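Local coordinates for protein fiber (Human adenovirus 26, PDB 6FJN) that forms the trimeric knob domain at the tip of the adenovirus fibre and probably mediates viral attachment to receptors on the host cell, at residues V39-V44 / F158-Q163; L71-S74 / S78-Y81; A116-R121 / F144-E149; N127-L130 / Q136-I139; V138-A143 / T174-S179. All coordinates share one frame; numbering follows the deposited sequence. Where two conformers were deposited one is given.

From the N terminus, strand 34-43 supplies the first half of contact 1, which closes only when strand 154-161 returns from the facing sheet, a loop of 113 residues. Contacts 2, 3 and 4 all lie within it, 4 inside 3. Contact 2 is a short loop closure between 71-74 and 78-81. Contact 3 opens next at 116-121 and closes at 144-149, wrapping round the 123-129/137-144 hairpin whose end is contact 4. Contact 5 begins on V138 and I139, where contact 4 ends, and reaches on to strand 176-181, so it crosses both contact 1 and contact 3. Contacts 1 and 5 join the two sheets of the knob; contacts 2 and 3 tie loops at its surface.

Contact 1 (V39-V44 / F158-Q163)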
# COMPACT_ATOMS: atom_id res chain seq x y z
N VAL A 39 2.46 -8.18 5.71
CA VAL A 39 2.94 -9.57 5.68
C VAL A 39 4.40 -9.64 5.31
O VAL A 39 4.91 -8.87 4.44
CB VAL A 39 2.08 -10.42 4.71
CG1 VAL A 39 2.18 -9.97 3.27
CG2 VAL A 39 2.36 -11.92 4.84
N SER A 40 5.04 -10.70 5.78
CA SER A 40 6.35 -11.08 5.34
C SER A 40 6.56 -12.53 5.76
O SER A 40 5.77 -13.09 6.57
CB SER A 40 7.40 -10.20 6.02
OG SER A 40 7.41 -10.36 7.44
N LEU A 41 7.61 -13.15 5.24
CA LEU A 41 7.83 -14.58 5.42
C LEU A 41 9.34 -14.84 5.47
O LEU A 41 10.09 -14.29 4.63
CB LEU A 41 7.18 -15.35 4.27
CG LEU A 41 7.34 -16.87 4.24
CD1 LEU A 41 6.72 -17.56 5.45
CD2 LEU A 41 6.76 -17.43 2.96
N LEU A 42 9.74 -15.69 6.41
CA LEU A 42 11.15 -16.04 6.67
C LEU A 42 11.27 -17.54 6.80
O LEU A 42 10.54 -18.13 7.64
CB LEU A 42 11.55 -15.37 8.00
CG LEU A 42 12.83 -15.85 8.64
CD1 LEU A 42 13.99 -15.37 7.85
CD2 LEU A 42 12.91 -15.40 10.09
N ALA A 43 12.18 -18.18 6.09
CA ALA A 43 12.45 -19.61 6.27
C ALA A 43 13.48 -19.78 7.36
O ALA A 43 14.61 -19.25 7.24
CB ALA A 43 12.92 -20.24 4.98
N VAL A 44 13.18 -20.54 8.40
CA VAL A 44 14.04 -20.73 9.55
C VAL A 44 14.83 -22.03 9.41
O VAL A 44 15.99 -22.09 9.83
CB VAL A 44 13.20 -20.69 10.83
CG1 VAL A 44 14.01 -20.97 12.06
CG2 VAL A 44 12.49 -19.35 10.97
N PHE A 158 -0.98 -16.44 0.27
CA PHE A 158 0.19 -15.65 -0.10
C PHE A 158 1.10 -16.55 -0.89
O PHE A 158 1.62 -17.53 -0.33
CB PHE A 158 0.93 -15.15 1.16
CG PHE A 158 0.06 -14.41 2.12
CD1 PHE A 158 -0.14 -13.04 2.01
CD2 PHE A 158 -0.56 -15.07 3.17
CE1 PHE A 158 -0.96 -12.34 2.88
CE2 PHE A 158 -1.39 -14.39 4.02
CZ PHE A 158 -1.60 -13.03 3.88
N THR A 159 1.30 -16.24 -2.17
CA THR A 159 2.21 -17.01 -2.99
C THR A 159 3.39 -16.14 -3.33
O THR A 159 3.26 -14.93 -3.61
CB THR A 159 1.50 -17.46 -4.28
OG1 THR A 159 0.36 -18.26 -3.95
CG2 THR A 159 2.39 -18.30 -5.18
N PHE A 160 4.57 -16.75 -3.31
CA PHE A 160 5.81 -16.08 -3.66
C PHE A 160 6.40 -16.82 -4.85
O PHE A 160 6.56 -18.08 -4.77
CB PHE A 160 6.76 -16.10 -2.46
CG PHE A 160 6.22 -15.35 -1.27
CD1 PHE A 160 5.38 -15.99 -0.38
CD2 PHE A 160 6.44 -13.98 -1.12
CE1 PHE A 160 4.81 -15.31 0.66
CE2 PHE A 160 5.89 -13.30 -0.05
CZ PHE A 160 5.07 -13.96 0.81
N THR A 161 6.66 -16.11 -5.94
CA THR A 161 7.08 -16.73 -7.19
C THR A 161 8.25 -15.96 -7.75
O THR A 161 8.19 -14.70 -7.76
CB THR A 161 5.92 -16.71 -8.23
OG1 THR A 161 4.73 -17.23 -7.65
CG2 THR A 161 6.24 -17.51 -9.46
N TRP A 162 9.26 -16.62 -8.24
CA TRP A 162 10.41 -15.88 -8.76
C TRP A 162 11.07 -16.70 -9.86
O TRP A 162 10.74 -17.85 -10.10
CB TRP A 162 11.40 -15.51 -7.65
CG TRP A 162 12.00 -16.63 -6.91
CD1 TRP A 162 13.26 -17.10 -7.06
CD2 TRP A 162 11.44 -17.34 -5.80
NE1 TRP A 162 13.53 -18.10 -6.16
CE2 TRP A 162 12.43 -18.26 -5.36
CE3 TRP A 162 10.21 -17.34 -5.16
CZ2 TRP A 162 12.21 -19.14 -4.30
CZ3 TRP A 162 10.00 -18.21 -4.11
CH2 TRP A 162 10.99 -19.11 -3.69
N GLN A 163 12.01 -16.03 -10.54
CA GLN A 163 12.72 -16.58 -11.69
C GLN A 163 14.24 -16.64 -11.45
O GLN A 163 14.90 -17.55 -11.96
CB GLN A 163 12.41 -15.71 -12.91
CG GLN A 163 10.92 -15.72 -13.35
CD GLN A 163 9.93 -14.91 -12.50
OE1 GLN A 163 10.25 -13.82 -11.91
NE2 GLN A 163 8.68 -15.45 -12.41
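With chi1 64° V39 puts CG2 opposite its backbone N, and F158 swings its ring anti to the carbonyl carbon, chi1 -54°, so that the two side chains come at each other from opposite directions. CG2 of V39 sits over one face of the F158 ring, 4.0 Å from the ring centroid and offset toward the rim: a CH-pi contact. The other methyl, V39 CG1, touches the rim, 4.0 Å from F158 CE1. Two residues along, L41 reaches F160 with a single methyl, CD2, which lies 3.7 Å from F160 CE1 and approaches the ring obliquely.

The pairs belong to different sheets, strand 34-43 in one and strand 154-161 in the other, and V39 CA and F158 CA are 8.8 Å apart. This is the face-to-face packing of a beta sandwich. L24 and L26 of strand 22-31 touch V39, while I140 of strand 137-144 touches both V39 and F160. With only methyls and aromatic carbons meeting in a buried setting, the two sheets are held here by dispersion and exclusion of water.

Contact 2 (L71-S74 / S78-Y81); sequences LLPS and SKDY
L71 and K79 carry this contact, one polar bond and a run of aliphatic touches between them. The polar part is a single hydrogen bond, from K79 NZ to the backbone O of L71 at 2.8 Å. The ammonium lies in the carbonyl plane, with a C=O...N angle of 151°. To get there the lysine chain bends at chi3 (61°) and chi4 (63°), bringing NZ round to the carbonyl.

The apolar part lies along the same side chain. L71 and K79 run alongside each other in opposite senses, with L71 CD2 3.8 Å from K79 CG. Farther along, the lysine passes beside P73, and K79 CD lies 4.2 Å from P73 CD. L71 itself is buried against L63 and F65 of strand 58-65, while P73 is exposed.

Within 78-81 there is also an ST turn, in which S78 OG accepts from the backbone N of D80 at 3.1 Å. Both segments belong to the loop between strands 58-65 and 83-86, whose two limbs are brought together over three intervening residues. The lysine thus spends its methylenes on leucine and proline and its ammonium on a main-chain carbonyl, so one side chain makes both kinds of contact; the positive charge would probably polarise the L71 peptide group.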
# COMPACT_ATOMS: atom_id res chain seq x y z
N LEU A 71 -9.29 -19.93 11.91
CA LEU A 71 -8.38 -20.64 11.10
C LEU A 71 -8.55 -22.14 11.19
O LEU A 71 -8.66 -22.67 12.28
CB LEU A 71 -6.98 -20.25 11.58
CG LEU A 71 -5.79 -20.52 10.69
CD1 LEU A 71 -5.77 -19.73 9.39
CD2 LEU A 71 -4.50 -20.31 11.47
N LEU A 72 -8.64 -22.79 10.04
CA LEU A 72 -8.69 -24.25 10.00
C LEU A 72 -7.33 -24.86 10.25
O LEU A 72 -6.32 -24.34 9.79
CB LEU A 72 -9.10 -24.80 8.61
CG LEU A 72 -10.35 -24.37 7.93
CD1 LEU A 72 -10.72 -25.28 6.76
CD2 LEU A 72 -11.31 -24.18 9.00
N PRO A 73 -7.27 -26.01 10.94
CA PRO A 73 -5.99 -26.68 11.19
C PRO A 73 -5.27 -27.10 9.92
O PRO A 73 -4.02 -27.18 9.91
CB PRO A 73 -6.38 -27.91 12.03
CG PRO A 73 -7.77 -27.86 12.22
CD PRO A 73 -8.41 -26.68 11.61
N SER A 74 -5.95 -27.31 8.81
CA SER A 74 -5.27 -27.69 7.59
C SER A 74 -4.55 -26.56 6.90
O SER A 74 -3.87 -26.77 5.89
CB SER A 74 -6.30 -28.31 6.69
OG SER A 74 -7.34 -27.41 6.47
N SER A 78 0.06 -22.27 11.68
CA SER A 78 -0.39 -22.84 12.95
C SER A 78 -1.32 -21.90 13.73
O SER A 78 -1.15 -20.66 13.80
CB SER A 78 0.81 -23.10 13.85
OG SER A 78 0.43 -23.31 15.21
N LYS A 79 -2.36 -22.53 14.29
CA LYS A 79 -3.33 -21.82 15.11
C LYS A 79 -2.79 -21.30 16.44
O LYS A 79 -3.36 -20.35 16.99
CB LYS A 79 -4.51 -22.73 15.35
CG LYS A 79 -5.34 -22.99 14.10
CD LYS A 79 -6.32 -24.14 14.20
CE LYS A 79 -7.35 -23.89 15.30
NZ LYS A 79 -8.20 -22.69 15.05
N ASP A 80 -1.69 -21.85 16.93
CA ASP A 80 -1.26 -21.56 18.30
C ASP A 80 -1.03 -20.07 18.71
O ASP A 80 -1.48 -19.68 19.83
CB ASP A 80 0.03 -22.31 18.61
CG ASP A 80 -0.12 -23.80 18.50
OD1 ASP A 80 -1.25 -24.28 18.50
OD2 ASP A 80 0.89 -24.47 18.36
N TYR A 81 -0.42 -19.26 17.86
CA TYR A 81 -0.15 -17.85 18.18
C TYR A 81 -0.80 -16.93 17.13
O TYR A 81 -0.25 -15.84 16.82
CB TYR A 81 1.37 -17.64 18.32
CG TYR A 81 1.87 -18.40 19.52
CD1 TYR A 81 1.62 -17.94 20.81
CD2 TYR A 81 2.52 -19.64 19.38
CE1 TYR A 81 2.06 -18.65 21.91
CE2 TYR A 81 2.95 -20.36 20.48
CZ TYR A 81 2.71 -19.87 21.74
OH TYR A 81 3.14 -20.58 22.83

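Contact 3 (A116-R121 / F144-E149)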
# COMPACT_ATOMS: atom_id res chain seq x y z
N ALA A 116 -16.21 -19.15 -15.69
CA ALA A 116 -14.86 -19.73 -15.80
C ALA A 116 -13.77 -18.83 -15.22
O ALA A 116 -12.99 -19.28 -14.38
CB ALA A 116 -14.54 -20.04 -17.26
N LYS A 117 -13.75 -17.57 -15.65
CA LYS A 117 -12.74 -16.59 -15.20
C LYS A 117 -13.12 -16.02 -13.82
O LYS A 117 -14.25 -15.55 -13.67
CB LYS A 117 -12.59 -15.47 -16.25
CG LYS A 117 -13.74 -14.45 -16.39
CD LYS A 117 -13.51 -13.14 -15.62
CE LYS A 117 -12.63 -12.15 -16.39
NZ LYS A 117 -11.56 -11.57 -15.52
N ASN A 118 -12.28 -16.11 -12.79
CA ASN A 118 -12.62 -15.29 -11.65
C ASN A 118 -12.04 -13.93 -11.97
O ASN A 118 -11.22 -13.68 -12.88
CB ASN A 118 -12.34 -15.81 -10.19
CG ASN A 118 -13.47 -15.37 -9.17
OD1 ASN A 118 -14.28 -14.49 -9.48
ND2 ASN A 118 -13.50 -15.99 -7.95
N TYR A 119 -12.65 -13.06 -11.27
CA TYR A 119 -12.32 -11.70 -11.37
C TYR A 119 -10.91 -11.41 -10.89
O TYR A 119 -10.54 -11.87 -9.82
CB TYR A 119 -13.35 -11.01 -10.48
CG TYR A 119 -14.73 -11.17 -11.05
CD1 TYR A 119 -15.00 -10.64 -12.28
CD2 TYR A 119 -15.77 -11.94 -10.43
CE1 TYR A 119 -16.24 -10.76 -12.90
CE2 TYR A 119 -17.03 -12.06 -11.05
CZ TYR A 119 -17.23 -11.46 -12.28
OH TYR A 119 -18.44 -11.56 -12.92
N SER A 120 -10.15 -10.62 -11.64
CA SER A 120 -8.78 -10.32 -11.24
C SER A 120 -8.70 -9.54 -9.93
O SER A 120 -7.67 -9.58 -9.29
CB SER A 120 -8.04 -9.58 -12.36
OG SER A 120 -8.05 -10.33 -13.55
N ARG A 121 -9.79 -8.85 -9.56
CA ARG A 121 -9.76 -8.09 -8.32
C ARG A 121 -9.62 -8.98 -7.08
O ARG A 121 -9.27 -8.49 -6.00
CB ARG A 121 -11.00 -7.22 -8.17
CG ARG A 121 -12.30 -7.97 -7.89
CD ARG A 121 -13.49 -7.04 -7.86
NE ARG A 121 -14.68 -7.79 -7.50
CZ ARG A 121 -15.91 -7.38 -7.61
NH1 ARG A 121 -16.24 -6.14 -7.99
NH2 ARG A 121 -16.87 -8.24 -7.32
N PHE A 144 -7.83 -13.78 -2.40
CA PHE A 144 -8.92 -13.79 -1.43
C PHE A 144 -10.03 -14.72 -1.86
O PHE A 144 -10.59 -14.59 -2.96
CB PHE A 144 -9.48 -12.36 -1.29
CG PHE A 144 -8.42 -11.39 -0.83
CD1 PHE A 144 -7.94 -11.41 0.47
CD2 PHE A 144 -7.85 -10.49 -1.69
CE1 PHE A 144 -6.93 -10.60 0.89
CE2 PHE A 144 -6.82 -9.64 -1.27
CZ PHE A 144 -6.37 -9.73 0.02
N ASN A 145 -10.37 -15.65 -0.95
CA ASN A 145 -11.51 -16.56 -1.11
C ASN A 145 -11.45 -17.47 -2.32
O ASN A 145 -12.45 -17.94 -2.80
CB ASN A 145 -12.85 -15.82 -1.05
CG ASN A 145 -13.08 -15.10 0.25
OD1 ASN A 145 -13.88 -14.08 0.25
ND2 ASN A 145 -12.49 -15.50 1.31
N GLN A 146 -10.23 -17.74 -2.80
CA GLN A 146 -10.08 -18.59 -3.98
C GLN A 146 -9.84 -20.05 -3.65
O GLN A 146 -9.84 -20.88 -4.56
CB GLN A 146 -8.99 -18.04 -4.92
CG GLN A 146 -9.31 -16.61 -5.39
CD GLN A 146 -10.70 -16.52 -5.96
OE1 GLN A 146 -11.00 -17.15 -6.99
NE2 GLN A 146 -11.59 -15.87 -5.27
N GLU A 147 -9.69 -20.42 -2.38
CA GLU A 147 -9.56 -21.79 -1.99
C GLU A 147 -10.92 -22.42 -1.73
O GLU A 147 -11.83 -21.79 -1.24
CB GLU A 147 -8.73 -21.92 -0.72
CG GLU A 147 -7.30 -21.36 -0.90
CD GLU A 147 -6.55 -22.05 -2.01
OE1 GLU A 147 -6.40 -23.30 -1.94
OE2 GLU A 147 -6.01 -21.39 -2.91
N THR A 148 -11.01 -23.71 -2.04
CA THR A 148 -12.14 -24.53 -1.62
C THR A 148 -11.69 -25.71 -0.68
O THR A 148 -12.58 -26.40 -0.15
CB THR A 148 -12.87 -25.08 -2.84
OG1 THR A 148 -11.91 -25.73 -3.66
CG2 THR A 148 -13.51 -23.95 -3.62
N GLU A 149 -10.37 -25.87 -0.46
CA GLU A 149 -9.74 -26.95 0.37
C GLU A 149 -10.58 -27.09 1.65
O GLU A 149 -10.87 -26.08 2.34
CB GLU A 149 -8.24 -26.63 0.70
CG GLU A 149 -7.47 -27.73 1.45
CD GLU A 149 -5.98 -27.52 1.70
OE1 GLU A 149 -5.38 -26.49 1.36
OE2 GLU A 149 -5.36 -28.44 2.32
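N118 and Q146 meet through their amides, which are turned 59° against each other rather than lying in one plane. N118 ND2 donates to Q146 OE1 at 2.9 Å, with an N-H...O angle of 148°. The donor falls on a lone pair of the glutamine oxygen, in its carbonyl plane, whereas that oxygen sits 22° out of the asparagine's own amide plane. This arrangement also brings the two nitrogens, N118 ND2 and Q146 NE2, to 3.3 Å, where they do not bond because both are donors.

Each amide has a second grip within its own segment. N118 OD1 accepts from the backbone N of Y119 at 2.8 Å, with the donor tilted from the carbonyl plane. Q146 NE2 gives a nearly straight bond to F144 O at 2.8 Å, lying almost exactly in its amide plane, and the bend at chi2 turns the glutamine back toward that carbonyl.

The segments flank the 123-129/137-144 hairpin of the knob: 116-121 leads into its first strand, and 144-149 starts on the last residue of its second, so the amide pair joins the two chain ends at the foot of that hairpin. P109 O, earlier in the same loop as N118, accepts from both N118 ND2 and Q146 NE2. Beside them, K117 forms a salt bridge with D172 of the third subunit, and R121 NH1 reaches T25 and D9 of that same neighbouring chain.

Contact 4 (N127-L130 / Q136-I139); sequences NVYL and QPVI
The backbone O of V138 takes the N-H of V128 at 2.8 Å, and it also lies 3.3 Å from N127 CA in a CA-H...O contact. V128 O is used in the same way, accepting V138 N at 2.8 Å while P137 CA approaches it at 3.4 Å. A third bond, L130 N to Q136 O at 2.9 Å, continues the ladder. V128 and V138 therefore form a hydrogen-bonded antiparallel pair, flanked by the non-hydrogen-bonded pairs N127 with I139 and Y129 with P137: the end of the hairpin made by strands 123-129 and 137-144.

On one face, the Y129 ring lies against P137, with Y129 CE2 3.8 Å from P137 CB. N127 stands alongside the same proline, its OD1 3.8 Å from P137 CB. On the opposite face V138 spreads its methyls, CG1 anti to the backbone N (chi1 171°), which leaves CG2 to meet L130 CB at 4.0 Å. V128 CG2 leans on V138 as well.

Q136 packs against L130 through its CB, and its amide nitrogen bonds to Q169 OE1. Next to the ladder, Y129 N is bonded to T174 OG1, and Y129 touches I125 of the second subunit. With proline at 137 there is no N-H to offer at that position, and it falls in a non-hydrogen-bonded pair, where none is called for between the strands, so the proline costs the ladder no bond between these strands.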
# COMPACT_ATOMS: atom_id res chain seq x y z
N ASN A 127 5.72 -6.85 -6.16
CA ASN A 127 7.02 -7.39 -5.83
C ASN A 127 7.42 -7.08 -4.41
O ASN A 127 7.17 -5.96 -3.92
CB ASN A 127 8.10 -6.80 -6.74
CG ASN A 127 7.98 -7.35 -8.15
OD1 ASN A 127 8.33 -8.47 -8.36
ND2 ASN A 127 7.22 -6.71 -9.02
N VAL A 128 8.06 -8.05 -3.78
CA VAL A 128 8.83 -7.88 -2.55
C VAL A 128 10.27 -8.29 -2.89
O VAL A 128 10.54 -8.67 -4.04
CB VAL A 128 8.24 -8.67 -1.38
CG1 VAL A 128 6.89 -8.12 -1.00
CG2 VAL A 128 8.17 -10.17 -1.68
N TYR A 129 11.17 -8.22 -1.92
CA TYR A 129 12.60 -8.33 -2.27
C TYR A 129 13.29 -9.29 -1.31
O TYR A 129 13.25 -9.13 -0.07
CB TYR A 129 13.27 -6.93 -2.29
CG TYR A 129 12.72 -6.18 -3.46
CD1 TYR A 129 11.51 -5.50 -3.42
CD2 TYR A 129 13.38 -6.21 -4.69
CE1 TYR A 129 10.92 -4.95 -4.57
CE2 TYR A 129 12.82 -5.61 -5.82
CZ TYR A 129 11.58 -5.01 -5.73
OH TYR A 129 10.97 -4.41 -6.85
N LEU A 130 13.93 -10.30 -1.90
CA LEU A 130 14.61 -11.33 -1.13
C LEU A 130 15.85 -10.77 -0.46
O LEU A 130 16.70 -10.14 -1.11
CB LEU A 130 14.97 -12.52 -2.05
CG LEU A 130 15.24 -13.80 -1.21
CD1 LEU A 130 14.13 -14.77 -1.28
CD2 LEU A 130 16.59 -14.34 -1.22
N GLN A 136 16.79 -8.30 -6.12
CA GLN A 136 16.24 -9.63 -5.93
C GLN A 136 14.73 -9.62 -5.76
O GLN A 136 14.19 -10.01 -4.74
CB GLN A 136 16.89 -10.32 -4.74
CG GLN A 136 18.41 -10.47 -4.97
CD GLN A 136 19.09 -11.46 -4.04
OE1 GLN A 136 18.67 -11.62 -2.84
NE2 GLN A 136 20.05 -12.14 -4.52
N PRO A 137 14.00 -9.23 -6.81
CA PRO A 137 12.55 -9.25 -6.73
C PRO A 137 11.98 -10.65 -6.61
O PRO A 137 12.49 -11.64 -7.18
CB PRO A 137 12.12 -8.66 -8.04
CG PRO A 137 13.25 -8.96 -9.00
CD PRO A 137 14.49 -8.84 -8.15
N VAL A 138 10.88 -10.73 -5.89
CA VAL A 138 10.05 -11.91 -5.73
C VAL A 138 8.63 -11.43 -5.92
O VAL A 138 8.21 -10.45 -5.27
CB VAL A 138 10.25 -12.51 -4.34
CG1 VAL A 138 9.22 -13.61 -4.06
CG2 VAL A 138 11.65 -13.06 -4.15
N ILE A 139 7.82 -12.14 -6.69
CA ILE A 139 6.45 -11.71 -6.93
C ILE A 139 5.66 -12.23 -5.73
O ILE A 139 5.81 -13.40 -5.33
CB ILE A 139 5.93 -12.30 -8.25
CG1 ILE A 139 6.91 -12.01 -9.41
CG2 ILE A 139 4.56 -11.80 -8.57
CD1 ILE A 139 6.62 -12.87 -10.62

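Contact 5 (V138-A143 / T174-S179); sequences VIITIA and TSFTFS
The close part of this contact is I142 against F178. The end of the isoleucine, CD1, sits over one face of the F178 ring, 3.7 Å from its centroid and offset toward the rim, with F178 CG and CD1 both 3.6 Å from I142 CD1. F178 offers that face because its ring is swung between the backbone N and the carbonyl carbon (chi1 63°). The same methyl also borders the next ring: I142 CD1 lies 3.9 Å from F176 CE2, at the edge and near the plane of that ring, so one methyl serves two phenylalanines in different ways.

I140 packs more loosely on F176. Its CG2 stands 4.1 Å from the F176 centroid, only 4° off the ring normal, a CH-pi contact centred on the face, while I140 CD1 is 4.1 Å from F176 CD2.

Strands 138-143 and 176-179 run at 27° to each other with their axes 10.2 Å apart, one in each sheet of the knob's beta sandwich, and the four side chains meet in the layer between. F178 also touches V39 of strand 34-43, and I142 touches F158 of strand 154-161.

The backs of the two strands differ from this apolar layer. T141 and T177, whose side chains point away from the facing strand, are partly exposed; T177 OG1 is bonded to S179 OG of the second subunit, and T141 packs on T134 of the third.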
# COMPACT_ATOMS: atom_id res chain seq x y z
N VAL A 138 10.88 -10.73 -5.89
CA VAL A 138 10.05 -11.91 -5.73
C VAL A 138 8.63 -11.43 -5.92
O VAL A 138 8.21 -10.45 -5.27
CB VAL A 138 10.25 -12.51 -4.34
CG1 VAL A 138 9.22 -13.61 -4.06
CG2 VAL A 138 11.65 -13.06 -4.15
N ILE A 139 7.82 -12.14 -6.69
CA ILE A 139 6.45 -11.71 -6.93
C ILE A 139 5.66 -12.23 -5.73
O ILE A 139 5.81 -13.40 -5.33
CB ILE A 139 5.93 -12.30 -8.25
CG1 ILE A 139 6.91 -12.01 -9.41
CG2 ILE A 139 4.56 -11.80 -8.57
CD1 ILE A 139 6.62 -12.87 -10.62
N ILE A 140 4.88 -11.35 -5.16
CA ILE A 140 3.89 -11.76 -4.16
C ILE A 140 2.51 -11.70 -4.82
O ILE A 140 2.15 -10.70 -5.45
CB ILE A 140 3.93 -10.91 -2.89
CG1 ILE A 140 3.01 -11.50 -1.83
CG2 ILE A 140 3.70 -9.42 -3.11
CD1 ILE A 140 3.09 -10.82 -0.48
N THR A 141 1.75 -12.79 -4.67
CA THR A 141 0.35 -12.83 -5.10
C THR A 141 -0.48 -13.11 -3.87
O THR A 141 -0.31 -14.19 -3.24
CB THR A 141 0.10 -13.93 -6.12
OG1 THR A 141 0.92 -13.72 -7.28
CG2 THR A 141 -1.35 -13.90 -6.58
N ILE A 142 -1.36 -12.20 -3.50
CA ILE A 142 -2.31 -12.40 -2.41
C ILE A 142 -3.65 -12.67 -3.04
O ILE A 142 -4.09 -11.90 -3.88
CB ILE A 142 -2.38 -11.21 -1.47
CG1 ILE A 142 -0.97 -10.79 -1.04
CG2 ILE A 142 -3.25 -11.56 -0.27
CD1 ILE A 142 -0.91 -9.60 -0.11
N ALA A 143 -4.32 -13.77 -2.64
CA ALA A 143 -5.60 -14.13 -3.21
C ALA A 143 -6.63 -14.28 -2.14
O ALA A 143 -6.35 -14.90 -1.10
CB ALA A 143 -5.51 -15.41 -4.04
N THR A 174 11.16 -8.68 2.23
CA THR A 174 10.67 -7.43 2.77
C THR A 174 9.18 -7.49 3.08
O THR A 174 8.45 -8.36 2.60
CB THR A 174 10.99 -6.29 1.78
OG1 THR A 174 10.47 -6.62 0.48
CG2 THR A 174 12.47 -6.05 1.68
N SER A 175 8.74 -6.54 3.91
CA SER A 175 7.35 -6.45 4.31
C SER A 175 6.48 -5.86 3.22
O SER A 175 6.92 -4.94 2.50
CB SER A 175 7.22 -5.61 5.58
OG SER A 175 7.77 -6.26 6.71
N PHE A 176 5.24 -6.31 3.16
CA PHE A 176 4.30 -5.84 2.15
C PHE A 176 2.98 -5.43 2.77
O PHE A 176 2.37 -6.22 3.54
CB PHE A 176 4.05 -6.96 1.13
CG PHE A 176 3.22 -6.51 -0.05
CD1 PHE A 176 3.74 -5.65 -0.99
CD2 PHE A 176 1.90 -6.95 -0.21
CE1 PHE A 176 3.01 -5.25 -2.05
CE2 PHE A 176 1.13 -6.54 -1.28
CZ PHE A 176 1.68 -5.66 -2.19
N THR A 177 2.54 -4.22 2.47
CA THR A 177 1.29 -3.67 2.95
C THR A 177 0.22 -3.83 1.89
O THR A 177 0.49 -3.66 0.67
CB THR A 177 1.46 -2.21 3.32
OG1 THR A 177 2.31 -2.20 4.49
CG2 THR A 177 0.22 -1.48 3.66
N PHE A 178 -1.00 -4.13 2.32
CA PHE A 178 -2.11 -4.33 1.40
C PHE A 178 -3.41 -4.05 2.11
O PHE A 178 -3.41 -3.83 3.35
CB PHE A 178 -2.08 -5.77 0.84
CG PHE A 178 -2.24 -6.85 1.86
CD1 PHE A 178 -1.17 -7.28 2.63
CD2 PHE A 178 -3.47 -7.46 2.05
CE1 PHE A 178 -1.32 -8.30 3.55
CE2 PHE A 178 -3.63 -8.47 2.99
CZ PHE A 178 -2.53 -8.90 3.74
N SER A 179 -4.52 -4.04 1.40
CA SER A 179 -5.81 -3.97 2.05
C SER A 179 -6.81 -4.81 1.29
O SER A 179 -6.55 -5.21 0.13
CB SER A 179 -6.34 -2.54 2.19
OG SER A 179 -6.80 -2.04 0.94